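Thiol:disulfide interchange protein (Proteus mirabilis, PDB 4OD7) is a periplasmic protein of the DsbA subfamily of the thioredoxin family that probably acts as a disulfide oxidoreductase in oxidative protein folding. Local coordinates at residues V25-F30 and Q140-D145. The protein carries 1 engineered substitution. Residues are numbered along the deposited sequence; the frame is centred on the assembly and turned at random.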
loop_
_atom_site.group_PDB
_atom_site.type_symbol
_atom_site.label_atom_id
_atom_site.label_comp_id
_atom_site.label_asym_id
_atom_site.label_seq_id
_atom_site.Cartn_x
_atom_site.Cartn_y
_atom_site.Cartn_z
ATOM N N VAL A 25 -6.218 0.239 6.105
ATOM C CA VAL A 25 -4.965 0.914 5.769
ATOM C C VAL A 25 -3.932 -0.106 5.243
ATOM O O VAL A 25 -3.516 -1.008 5.956
ATOM C CB VAL A 25 -4.335 1.644 6.949
ATOM C CG1 VAL A 25 -3.119 2.441 6.461
ATOM C CG2 VAL A 25 -5.356 2.578 7.638
ATOM N N GLU A 26 -3.532 0.096 3.995
ATOM C CA GLU A 26 -2.530 -0.672 3.272
ATOM C C GLU A 26 -1.147 0.013 3.395
ATOM O O GLU A 26 -1.045 1.230 3.285
ATOM C CB GLU A 26 -2.971 -0.748 1.816
ATOM C CG GLU A 26 -4.274 -1.489 1.554
ATOM C CD GLU A 26 -4.734 -1.476 0.067
ATOM O OE1 GLU A 26 -3.946 -1.208 -0.834
ATOM O OE2 GLU A 26 -5.942 -1.616 -0.219
ATOM N N PHE A 27 -0.095 -0.771 3.638
ATOM C CA PHE A 27 1.280 -0.288 3.699
ATOM C C PHE A 27 2.140 -1.045 2.673
ATOM O O PHE A 27 2.153 -2.280 2.651
ATOM C CB PHE A 27 1.829 -0.502 5.094
ATOM C CG PHE A 27 1.120 0.287 6.148
ATOM C CD1 PHE A 27 1.541 1.546 6.504
ATOM C CD2 PHE A 27 0.045 -0.258 6.824
ATOM C CE1 PHE A 27 0.858 2.247 7.509
ATOM C CE2 PHE A 27 -0.619 0.447 7.811
ATOM C CZ PHE A 27 -0.217 1.684 8.152
ATOM N N PHE A 28 2.891 -0.311 1.865
ATOM C CA PHE A 28 3.691 -0.929 0.805
ATOM C C PHE A 28 4.920 -0.108 0.519
ATOM O O PHE A 28 5.058 1.003 1.000
ATOM C CB PHE A 28 2.828 -1.098 -0.464
ATOM C CG PHE A 28 2.722 0.152 -1.322
ATOM C CD1 PHE A 28 3.432 0.270 -2.521
ATOM C CD2 PHE A 28 1.897 1.215 -0.942
ATOM C CE1 PHE A 28 3.308 1.403 -3.303
ATOM C CE2 PHE A 28 1.796 2.339 -1.720
ATOM C CZ PHE A 28 2.498 2.417 -2.910
ATOM N N SER A 29 5.799 -0.671 -0.291
ATOM C CA SER A 29 6.939 0.020 -0.836
ATOM C C SER A 29 7.119 -0.370 -2.311
ATOM O O SER A 29 6.970 -1.543 -2.693
ATOM C CB SER A 29 8.224 -0.322 -0.055
ATOM O OG SER A 29 9.364 0.268 -0.651
ATOM N N PHE A 30 7.442 0.616 -3.139
ATOM C CA PHE A 30 7.753 0.356 -4.528
ATOM C C PHE A 30 9.029 -0.438 -4.648
ATOM O O PHE A 30 9.269 -1.063 -5.665
ATOM C CB PHE A 30 7.894 1.630 -5.291
ATOM C CG PHE A 30 6.589 2.254 -5.639
ATOM C CD1 PHE A 30 5.723 1.618 -6.542
ATOM C CD2 PHE A 30 6.216 3.482 -5.084
ATOM C CE1 PHE A 30 4.514 2.195 -6.915
ATOM C CE2 PHE A 30 5.003 4.066 -5.444
ATOM C CZ PHE A 30 4.139 3.398 -6.352
ATOM N N GLN A 140 3.749 8.904 6.936
ATOM C CA GLN A 140 4.841 8.725 7.850
ATOM C C GLN A 140 4.330 8.485 9.255
ATOM O O GLN A 140 4.867 7.667 9.953
ATOM C CB GLN A 140 5.719 9.959 7.832
ATOM C CG GLN A 140 6.453 10.230 6.521
ATOM C CD GLN A 140 7.161 11.586 6.565
ATOM O OE1 GLN A 140 6.645 12.550 7.160
ATOM N NE2 GLN A 140 8.339 11.678 5.940
ATOM N N ASN A 141 3.288 9.214 9.657
ATOM C CA ASN A 141 2.655 9.045 10.971
ATOM C C ASN A 141 1.907 7.769 11.088
ATOM O O ASN A 141 1.837 7.216 12.167
ATOM C CB ASN A 141 1.652 10.146 11.261
ATOM C CG ASN A 141 2.276 11.473 11.507
ATOM O OD1 ASN A 141 1.630 12.483 11.297
ATOM N ND2 ASN A 141 3.512 11.497 11.982
ATOM N N ALA A 142 1.313 7.325 9.977
ATOM C CA ALA A 142 0.592 6.051 9.959
ATOM C C ALA A 142 1.508 4.882 10.142
ATOM O O ALA A 142 1.193 3.972 10.874
ATOM C CB ALA A 142 -0.185 5.873 8.625
ATOM N N VAL A 143 2.654 4.928 9.486
ATOM C CA VAL A 143 3.641 3.861 9.612
ATOM C C VAL A 143 4.118 3.768 11.057
ATOM O O VAL A 143 4.272 2.676 11.593
ATOM C CB VAL A 143 4.755 4.056 8.598
ATOM C CG1 VAL A 143 5.980 3.195 8.900
ATOM C CG2 VAL A 143 4.184 3.726 7.208
ATOM N N THR A 144 4.306 4.900 11.712
ATOM C CA THR A 144 4.611 4.878 13.138
ATOM C C THR A 144 3.468 4.324 14.031
ATOM O O THR A 144 3.682 3.405 14.816
ATOM C CB THR A 144 5.007 6.297 13.607
ATOM O OG1 THR A 144 6.231 6.654 12.981
ATOM C CG2 THR A 144 5.222 6.379 15.095
ATOM N N ASP A 145 2.252 4.838 13.882
ATOM C CA ASP A 145 1.166 4.514 14.806
ATOM C C ASP A 145 0.608 3.112 14.611
ATOM O O ASP A 145 -0.021 2.547 15.510
ATOM C CB ASP A 145 -0.010 5.504 14.665
ATOM C CG ASP A 145 0.391 6.953 14.862
ATOM O OD1 ASP A 145 1.529 7.248 15.265
ATOM O OD2 ASP A 145 -0.468 7.804 14.655
#
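Phe-27 presents the CD1-CE1 edge of its ring to one turn of helix 130-145, where it overlaps Val-143 and Ala-142. The tightest touch is made by one branch of the valine, whose CG2 lies near the plane of the ring, 3.5 Å from Phe-27 CD1. That branch is the one beside the backbone N of Val-143; CG1 takes the position anti to that nitrogen (chi1 166°). Further along the same edge, Phe-27 CE1 comes within 3.9 Å of Ala-142 CB. The ring also meets the main chain of the alanine, with Phe-27 CE1 3.8 Å from Ala-142 C. No hydrogen bond crosses between the segments; the contact is small, 125 Å² in total, and apolar. Phe-27 swings its ring to the helix with CG beside the backbone N (chi1 -64°), while Glu-26 and Phe-28 project from the other side of the strand, where both meet Arg-60. Tyr-61 of the parallel strand 58-62 touches both Phe-27 and Ala-142, and Ile-148 adds a further contact to the phenylalanine. The contact thus packs the last turns of helix 130-145 against strand 24-28 of the thioredoxin-fold sheet, between its neighbours 58-62 and 153-156.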